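Local coordinates for COBE (Pseudomonas aeruginosa, PDB 2W6K), which probably takes part in cobalamin (vitamin B12) biosynthesis as a member of the CbiG C-terminal family, its precise role being uncertain, at residues P7-L12 and A136-E141; A47-D52 and H72-A77; E83-S88 and G116-L121. One frame throughout, in Å; residues are numbered along the deposited sequence. Where two conformers were deposited one is given.

Contact 1. Residues P7-L12 and A136-E141; sequences PIPSLL and ARLLTE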
loop_
_atom_site.group_PDB
_atom_site.type_symbol
_atom_site.label_atom_id
_atom_site.label_comp_id
_atom_site.label_asym_id
_atom_site.label_seq_id
_atom_site.Cartn_x
_atom_site.Cartn_y
_atom_site.Cartn_z
ATOM N N PRO A 7 -12.989 -18.708 -2.402
ATOM C CA PRO A 7 -11.661 -18.192 -2.051
ATOM C C PRO A 7 -11.620 -16.666 -2.036
ATOM O O PRO A 7 -11.993 -16.047 -1.039
ATOM C CB PRO A 7 -10.774 -18.730 -3.176
ATOM C CG PRO A 7 -11.458 -19.972 -3.625
ATOM C CD PRO A 7 -12.929 -19.706 -3.484
ATOM N N ILE A 8 -11.168 -16.076 -3.136
ATOM C CA ILE A 8 -10.754 -14.680 -3.158
ATOM C C ILE A 8 -11.793 -13.571 -2.970
ATOM O O ILE A 8 -12.590 -13.284 -3.874
ATOM C CB ILE A 8 -9.877 -14.349 -4.400
ATOM C CG1 ILE A 8 -10.176 -15.306 -5.563
ATOM C CG2 ILE A 8 -8.384 -14.336 -4.016
ATOM C CD1 ILE A 8 -9.321 -15.054 -6.813
ATOM N N PRO A 9 -11.794 -12.948 -1.773
ATOM C CA PRO A 9 -11.898 -11.516 -1.908
ATOM C C PRO A 9 -10.522 -11.159 -2.485
ATOM O O PRO A 9 -9.535 -11.117 -1.753
ATOM C CB PRO A 9 -12.043 -11.033 -0.458
ATOM C CG PRO A 9 -12.482 -12.253 0.320
ATOM C CD PRO A 9 -11.755 -13.367 -0.360
ATOM N N SER A 10 -10.455 -10.999 -3.803
ATOM C CA SER A 10 -9.186 -10.767 -4.492
ATOM C C SER A 10 -8.690 -9.353 -4.238
ATOM O O SER A 10 -8.649 -8.518 -5.150
ATOM C CB SER A 10 -9.361 -10.976 -5.990
ATOM O OG SER A 10 -10.440 -10.185 -6.457
ATOM N N LEU A 11 -8.277 -9.073 -3.014
ATOM C CA LEU A 11 -7.992 -7.689 -2.719
ATOM C C LEU A 11 -6.620 -7.229 -3.156
ATOM O O LEU A 11 -5.647 -7.982 -3.132
ATOM C CB LEU A 11 -8.303 -7.314 -1.278
ATOM C CG LEU A 11 -7.722 -7.914 -0.033
ATOM C CD1 LEU A 11 -6.493 -7.145 0.383
ATOM C CD2 LEU A 11 -8.804 -7.790 1.012
ATOM N N LEU A 12 -6.572 -5.973 -3.564
ATOM C CA LEU A 12 -5.347 -5.390 -4.062
ATOM C C LEU A 12 -5.195 -4.054 -3.353
ATOM O O LEU A 12 -6.087 -3.185 -3.438
ATOM C CB LEU A 12 -5.481 -5.165 -5.554
ATOM C CG LEU A 12 -4.272 -4.470 -6.194
ATOM C CD1 LEU A 12 -3.008 -5.343 -6.131
ATOM C CD2 LEU A 12 -4.649 -4.106 -7.635
ATOM N N ALA A 136 0.144 -4.948 -2.737
ATOM C CA ALA A 136 0.029 -6.228 -2.048
ATOM C C ALA A 136 -1.294 -6.870 -2.396
ATOM O O ALA A 136 -2.307 -6.194 -2.592
ATOM C CB ALA A 136 0.163 -6.061 -0.518
ATOM N N ARG A 137 -1.276 -8.198 -2.471
ATOM C CA ARG A 137 -2.461 -8.975 -2.804
ATOM C C ARG A 137 -2.662 -10.128 -1.824
ATOM O O ARG A 137 -1.703 -10.753 -1.373
ATOM C CB ARG A 137 -2.365 -9.511 -4.234
ATOM C CG ARG A 137 -0.997 -10.066 -4.598
ATOM C CD ARG A 137 -1.119 -11.373 -5.366
ATOM N NE ARG A 137 0.109 -12.160 -5.302
ATOM C CZ ARG A 137 0.893 -12.409 -6.347
ATOM N NH1 ARG A 137 0.578 -11.931 -7.542
ATOM N NH2 ARG A 137 1.992 -13.135 -6.195
ATOM N N LEU A 138 -3.922 -10.396 -1.503
ATOM C CA LEU A 138 -4.293 -11.465 -0.616
ATOM C C LEU A 138 -3.970 -12.772 -1.326
ATOM O O LEU A 138 -4.501 -13.062 -2.408
ATOM C CB LEU A 138 -5.773 -11.352 -0.278
ATOM C CG LEU A 138 -6.244 -12.070 0.981
ATOM C CD1 LEU A 138 -5.570 -11.518 2.257
ATOM C CD2 LEU A 138 -7.744 -11.969 1.061
ATOM N N LEU A 139 -3.058 -13.512 -0.712
ATOM C CA LEU A 139 -2.445 -14.720 -1.250
ATOM C C LEU A 139 -3.321 -15.929 -0.969
ATOM O O LEU A 139 -3.294 -16.449 0.152
ATOM C CB LEU A 139 -1.110 -14.922 -0.529
ATOM C CG LEU A 139 0.168 -15.507 -1.121
ATOM C CD1 LEU A 139 0.926 -16.202 0.003
ATOM C CD2 LEU A 139 -0.049 -16.466 -2.290
ATOM N N THR A 140 -4.084 -16.369 -1.965
ATOM C CA THR A 140 -4.940 -17.539 -1.815
ATOM C C THR A 140 -4.140 -18.753 -1.353
ATOM O O THR A 140 -4.254 -19.181 -0.204
ATOM C CB THR A 140 -5.659 -17.884 -3.133
ATOM O OG1 THR A 140 -6.205 -16.690 -3.709
ATOM C CG2 THR A 140 -6.782 -18.880 -2.882
ATOM N N GLU A 141 -3.330 -19.301 -2.253
ATOM C CA GLU A 141 -3.757 -19.533 -3.626
ATOM C C GLU A 141 -3.757 -21.020 -3.962
ATOM O O GLU A 141 -3.042 -21.465 -4.860
ATOM C CB GLU A 141 -2.856 -18.774 -4.604
ATOM C CG GLU A 141 -2.729 -17.289 -4.304
ATOM C CD GLU A 141 -3.053 -16.423 -5.505
ATOM O OE1 GLU A 141 -2.403 -16.595 -6.558
ATOM O OE2 GLU A 141 -3.960 -15.569 -5.397
HETATM O O HOH W 1 -5.940 -11.009 -3.666
#
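L138, L11 and T140 lose the most surface where the irregular chain leading into strand 12-18 runs back along the end of strand 131-138. The touching parts point in nearly opposite directions, and the antiparallel order is plain at one non-hydrogen-bonded pair, L12 with R137, whose CA atoms are 4.8 Å apart. Beyond it the two chains splay, so regular pairing gives way to one weak main-chain bond and side-chain packing. L138 has CG anti to its backbone N (chi1 -160°), which carries the branch across to the opposite chain: its CD2 lies 3.4 Å from P9 O, while L138 CB sits 4.0 Å from L11 CG. L11 meets it obliquely, with its own CG in the crowded position between backbone N and carbonyl carbon (chi1 59°). The main-chain link here is weak, since L138 N reaches L11 O only at 3.4 Å, although its N-H points there fairly straight (158°). Water 1 makes up part of the difference by donating to L11 O and, at 2.8 Å, to L138 O. S10 centres an inverse gamma turn just before L11, so this run is not a regular strand. Farther out, T140 crosses I8 at about a right angle. T140 OG1 lies 3.2 Å from I8 CG2, and T140 CG2 meets P7 CB at 4.0 Å. T140 OG1 donates to E141 OE2 at 3.0 Å, approaching from above the carboxylate plane, across a cis peptide bond. Inward, L11 packs on A111 and L114 of helix 102-115 and L12 N bonds D46 OD2, while A136 pairs with I13 on one flank of strand 131-138 and R137 with D120 of strand 119-127 on the other.

Contact 2. Residues A47-D52 and H72-A77; sequences ALASID and HFLAPA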
loop_
_atom_site.group_PDB
_atom_site.type_symbol
_atom_site.label_atom_id
_atom_site.label_comp_id
_atom_site.label_asym_id
_atom_site.label_seq_id
_atom_site.Cartn_x
_atom_site.Cartn_y
_atom_site.Cartn_z
ATOM N N ALA A 47 -8.039 -0.314 -1.901
ATOM C CA ALA A 47 -7.780 0.722 -0.891
ATOM C C ALA A 47 -6.355 1.214 -1.004
ATOM O O ALA A 47 -5.515 0.535 -1.598
ATOM C CB ALA A 47 -7.983 0.154 0.483
ATOM N N LEU A 48 -6.087 2.357 -0.374
ATOM C CA LEU A 48 -4.726 2.862 -0.287
ATOM C C LEU A 48 -4.314 2.754 1.181
ATOM O O LEU A 48 -5.175 2.775 2.076
ATOM C CB LEU A 48 -4.648 4.330 -0.679
ATOM C CG LEU A 48 -5.229 4.759 -2.034
ATOM C CD1 LEU A 48 -5.206 6.230 -2.057
ATOM C CD2 LEU A 48 -4.360 4.158 -3.157
ATOM N N ALA A 49 -3.015 2.608 1.431
ATOM C CA ALA A 49 -2.528 2.501 2.814
ATOM C C ALA A 49 -1.294 3.347 2.992
ATOM O O ALA A 49 -0.490 3.442 2.086
ATOM C CB ALA A 49 -2.193 1.053 3.170
ATOM N N SER A 50 -1.154 3.950 4.174
ATOM C CA SER A 50 0.085 4.651 4.506
ATOM C C SER A 50 0.273 4.645 6.006
ATOM O O SER A 50 -0.414 3.952 6.724
ATOM C CB SER A 50 0.103 6.093 3.940
ATOM O OG SER A 50 1.408 6.653 4.008
ATOM N N ILE A 51 1.286 5.357 6.449
ATOM C CA ILE A 51 1.564 5.421 7.887
ATOM C C ILE A 51 0.847 6.592 8.548
ATOM O O ILE A 51 0.696 7.668 7.969
ATOM C CB ILE A 51 3.087 5.471 8.141
ATOM C CG1 ILE A 51 3.396 5.197 9.621
ATOM C CG2 ILE A 51 3.674 6.767 7.694
ATOM C CD1 ILE A 51 4.893 4.839 9.849
ATOM N N ASP A 52 0.415 6.379 9.789
ATOM C CA ASP A 52 -0.243 7.410 10.528
ATOM C C ASP A 52 0.840 8.186 11.222
ATOM O O ASP A 52 1.929 7.655 11.502
ATOM C CB ASP A 52 -1.231 6.837 11.558
ATOM C CG ASP A 52 -2.337 7.814 11.886
ATOM O OD1 ASP A 52 -2.351 8.939 11.322
ATOM O OD2 ASP A 52 -3.203 7.464 12.691
ATOM N N HIS A 72 -6.251 4.345 4.394
ATOM C CA HIS A 72 -6.090 3.939 5.783
ATOM C C HIS A 72 -4.709 4.318 6.209
ATOM O O HIS A 72 -3.744 4.056 5.488
ATOM C CB HIS A 72 -6.251 2.428 5.915
ATOM C CG HIS A 72 -7.613 1.932 5.554
ATOM N ND1 HIS A 72 -8.579 1.643 6.498
ATOM C CD2 HIS A 72 -8.175 1.678 4.351
ATOM C CE1 HIS A 72 -9.672 1.217 5.887
ATOM N NE2 HIS A 72 -9.453 1.229 4.584
ATOM N N PHE A 73 -4.613 4.914 7.390
ATOM C CA PHE A 73 -3.333 5.266 7.976
ATOM C C PHE A 73 -3.084 4.372 9.168
ATOM O O PHE A 73 -3.890 4.346 10.128
ATOM C CB PHE A 73 -3.339 6.737 8.355
ATOM C CG PHE A 73 -3.515 7.651 7.176
ATOM C CD1 PHE A 73 -2.417 8.041 6.408
ATOM C CD2 PHE A 73 -4.789 8.105 6.831
ATOM C CE1 PHE A 73 -2.577 8.878 5.313
ATOM C CE2 PHE A 73 -4.966 8.950 5.735
ATOM C CZ PHE A 73 -3.868 9.338 4.974
ATOM N N LEU A 74 -2.010 3.598 9.082
ATOM C CA LEU A 74 -1.733 2.542 10.050
ATOM C C LEU A 74 -0.672 2.964 11.072
ATOM O O LEU A 74 0.265 3.701 10.765
ATOM C CB LEU A 74 -1.324 1.238 9.340
ATOM C CG LEU A 74 -2.484 0.588 8.561
ATOM C CD1 LEU A 74 -2.409 0.936 7.117
ATOM C CD2 LEU A 74 -2.509 -0.916 8.747
ATOM N N ALA A 75 -0.809 2.442 12.287
ATOM C CA ALA A 75 0.163 2.780 13.333
ATOM C C ALA A 75 1.564 2.328 12.943
ATOM O O ALA A 75 1.731 1.228 12.407
ATOM C CB ALA A 75 -0.250 2.074 14.657
ATOM N N PRO A 76 2.584 3.151 13.252
ATOM C CA PRO A 76 3.966 2.739 13.040
ATOM C C PRO A 76 4.234 1.358 13.664
ATOM O O PRO A 76 4.883 0.504 13.039
ATOM C CB PRO A 76 4.763 3.867 13.729
ATOM C CG PRO A 76 3.890 5.083 13.545
ATOM C CD PRO A 76 2.489 4.538 13.757
ATOM N N ALA A 77 3.713 1.117 14.872
ATOM C CA ALA A 77 3.981 -0.168 15.533
ATOM C C ALA A 77 3.395 -1.337 14.744
ATOM O O ALA A 77 3.973 -2.427 14.726
ATOM C CB ALA A 77 3.460 -0.149 16.977
#
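CG of H72, F73 and L74 lies anti to the carbonyl carbon in each case, whereas S50 OG, I51 CG1 and D52 CG are anti to their backbone N. For F73 (chi1 -62°) this sets CD1 3.5 Å from I51 O, which lies at the ring edge, and 4.0 Å from S50 CB. L74 lays its CD1 4.0 Å from A49 CB, and the I51 side chain crosses P76 at about a right angle, its CD1 3.8 Å from P76 CG. D52 crosses the F73 side chain, its carboxylate lying near F73 CB.

The backbones are paired as parallel strands, with bridges A49-H72, S50-F73 and I51-L74. Four N-H...O bonds of 2.9 to 3.0 Å alternate between the chains: H72 N to L48 O, S50 N to H72 O, L74 N to S50 O and D52 N to L74 O. The third is the straightest (170°).

Strand 71-74 forms the edge of the sheet and closes the beta-alpha-beta unit whose helix is 58-67. F73 and S50 rest on L60 of that helix, A49 and H72 on L110 of helix 102-115, and S50 OG bonds I16 O in strand 12-18 on the far flank.

Contact 3. Residues E83-S88 and G116-L121; sequences EPRLLS and GGRADL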
loop_
_atom_site.group_PDB
_atom_site.type_symbol
_atom_site.label_atom_id
_atom_site.label_comp_id
_atom_site.label_asym_id
_atom_site.label_seq_id
_atom_site.Cartn_x
_atom_site.Cartn_y
_atom_site.Cartn_z
ATOM N N GLU A 83 8.528 -5.751 9.059
ATOM C CA GLU A 83 9.958 -5.576 8.823
ATOM C C GLU A 83 10.658 -6.768 8.162
ATOM O O GLU A 83 11.410 -6.582 7.193
ATOM C CB GLU A 83 10.671 -5.260 10.141
ATOM C CG GLU A 83 10.717 -3.804 10.510
ATOM C CD GLU A 83 11.306 -2.943 9.405
ATOM O OE1 GLU A 83 10.647 -1.963 9.044
ATOM O OE2 GLU A 83 12.411 -3.257 8.909
ATOM N N PRO A 84 10.472 -7.990 8.715
ATOM C CA PRO A 84 11.165 -9.167 8.181
ATOM C C PRO A 84 10.767 -9.535 6.758
ATOM O O PRO A 84 11.444 -10.355 6.126
ATOM C CB PRO A 84 10.711 -10.302 9.121
ATOM C CG PRO A 84 10.253 -9.634 10.353
ATOM C CD PRO A 84 9.674 -8.328 9.917
ATOM N N ARG A 85 9.680 -8.938 6.270
ATOM C CA ARG A 85 9.124 -9.305 4.977
ATOM C C ARG A 85 9.348 -8.248 3.911
ATOM O O ARG A 85 9.030 -8.469 2.765
ATOM C CB ARG A 85 7.636 -9.610 5.103
ATOM C CG ARG A 85 7.332 -10.822 5.965
ATOM C CD ARG A 85 5.886 -10.826 6.386
ATOM N NE ARG A 85 5.005 -11.158 5.265
ATOM C CZ ARG A 85 3.677 -11.219 5.335
ATOM N NH1 ARG A 85 2.976 -11.530 4.254
ATOM N NH2 ARG A 85 3.050 -10.972 6.473
ATOM N N LEU A 86 9.917 -7.108 4.291
ATOM C CA LEU A 86 10.109 -6.016 3.340
ATOM C C LEU A 86 11.161 -6.317 2.288
ATOM O O LEU A 86 12.113 -7.079 2.519
ATOM C CB LEU A 86 10.455 -4.707 4.079
ATOM C CG LEU A 86 9.399 -4.335 5.126
ATOM C CD1 LEU A 86 9.774 -3.000 5.763
ATOM C CD2 LEU A 86 7.966 -4.292 4.594
ATOM N N LEU A 87 11.004 -5.688 1.131
ATOM C CA LEU A 87 11.910 -5.930 0.008
ATOM C C LEU A 87 12.878 -4.771 -0.256
ATOM O O LEU A 87 13.964 -4.985 -0.823
ATOM C CB LEU A 87 11.111 -6.259 -1.275
ATOM C CG LEU A 87 10.115 -7.426 -1.276
ATOM C CD1 LEU A 87 9.429 -7.634 -2.660
ATOM C CD2 LEU A 87 10.763 -8.766 -0.756
ATOM N N SER A 88 12.495 -3.548 0.104
ATOM C CA SER A 88 13.228 -2.356 -0.347
ATOM C C SER A 88 13.401 -1.335 0.778
ATOM O O SER A 88 12.699 -0.324 0.815
ATOM C CB SER A 88 12.494 -1.685 -1.517
ATOM O OG SER A 88 11.997 -2.630 -2.443
ATOM N N GLY A 116 -7.774 -10.932 6.281
ATOM C CA GLY A 116 -7.806 -11.933 7.351
ATOM C C GLY A 116 -6.947 -13.146 7.075
ATOM O O GLY A 116 -7.207 -14.249 7.602
ATOM N N GLY A 117 -5.923 -12.956 6.245
ATOM C CA GLY A 117 -4.972 -14.014 5.950
ATOM C C GLY A 117 -3.705 -13.378 5.418
ATOM O O GLY A 117 -3.600 -12.142 5.364
ATOM N N ARG A 118 -2.780 -14.216 4.972
ATOM C CA ARG A 118 -1.463 -13.768 4.520
ATOM C C ARG A 118 -1.549 -12.991 3.222
ATOM O O ARG A 118 -2.261 -13.373 2.296
ATOM C CB ARG A 118 -0.554 -14.993 4.337
ATOM C CG ARG A 118 0.714 -14.764 3.541
ATOM C CD ARG A 118 1.730 -15.820 3.919
ATOM N NE ARG A 118 2.472 -15.421 5.114
ATOM C CZ ARG A 118 3.757 -15.088 5.117
ATOM N NH1 ARG A 118 4.458 -15.121 3.990
ATOM N NH2 ARG A 118 4.348 -14.736 6.255
ATOM N N ALA A 119 -0.824 -11.877 3.170
ATOM C CA ALA A 119 -0.687 -11.142 1.927
ATOM C C ALA A 119 0.773 -11.201 1.430
ATOM O O ALA A 119 1.694 -11.516 2.204
ATOM C CB ALA A 119 -1.156 -9.698 2.105
ATOM N N ASP A 120 0.955 -10.933 0.142
ATOM C CA ASP A 120 2.280 -10.921 -0.482
ATOM C C ASP A 120 2.417 -9.644 -1.296
ATOM O O ASP A 120 1.459 -9.175 -1.931
ATOM C CB ASP A 120 2.449 -12.152 -1.395
ATOM C CG ASP A 120 2.969 -13.386 -0.661
ATOM O OD1 ASP A 120 3.225 -13.344 0.565
ATOM O OD2 ASP A 120 3.143 -14.419 -1.341
ATOM N N LEU A 121 3.617 -9.079 -1.315
ATOM C CA LEU A 121 3.862 -7.995 -2.235
ATOM C C LEU A 121 3.957 -8.531 -3.646
ATOM O O LEU A 121 4.513 -9.604 -3.862
ATOM C CB LEU A 121 5.172 -7.321 -1.873
ATOM C CG LEU A 121 5.145 -6.554 -0.544
ATOM C CD1 LEU A 121 6.554 -6.340 0.002
ATOM C CD2 LEU A 121 4.439 -5.227 -0.767
#
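The backbones stay well apart, the nearest CA pair, R85 and D120, being 8.9 Å distant, so a short 3-10 turn and the loop after it meet the start of strand 119-127 through contacts in which at least one partner is a side chain. R85 carries most of this. Its CB points to the strand and its chain bends at chi3 (73°), bringing the guanidinium flat against that of R118, which is bent at chi3 the other way (-85°). The two groups are stacked, with centres 3.9 Å apart and planes at 11°: R118 NH2 lies over the centre of one face of R85, and R85 NH1 over the centre of R118. Two like charges in such a stack would repel, and the nearby acidic groups probably offset this. E112 of helix 102-115 forms a salt bridge to R85 NH2 through OE2, which also accepts A119 N, so a single carboxylate oxygen ties the arginine to the strand. D120 OD1, at 4.1 Å from R85 NH1, is beyond a salt bridge but may still favour the positive charge. R85 NH1 comes within 2.4 Å of A119 O at a poor angle for a hydrogen bond, a tight approach in the one conformer given of two.

The strand belongs to an antiparallel hairpin with strand 131-138 and is the outermost of that side of the mixed sheet. G116, just after helix 102-115, has positive phi as the chain leaves the helix for this edge. On one flank R118 and D120 bond to L139 and R137, and R85 reaches A119 O of this outermost strand.

Farther along the two segments, L87 and L121 reach toward each other tip to tip, L87 CG being 3.9 Å from L121 CD1, and L121 also rests on L108 of helix 102-115.

All three contacts bear on one mixed sheet but at different places. Contacts 1 and 2 are both partly buried. Contact 2, the nearer to the chain centre, is regular parallel strand pairing at one edge, with helices against both faces. Contact 1 joins the entry to the central strand 12-18 with the exit from 131-138 through one weak bond, a water and leucine packing. Contact 3 is a surface contact at the other edge, made by a charged stack and one leucine pair. Contacts 1 and 3 touch, with R137 N 3.0 Å from D120 O, across neighbouring strands; contacts 2 and 3 lie about 14 Å apart between centres and do not touch.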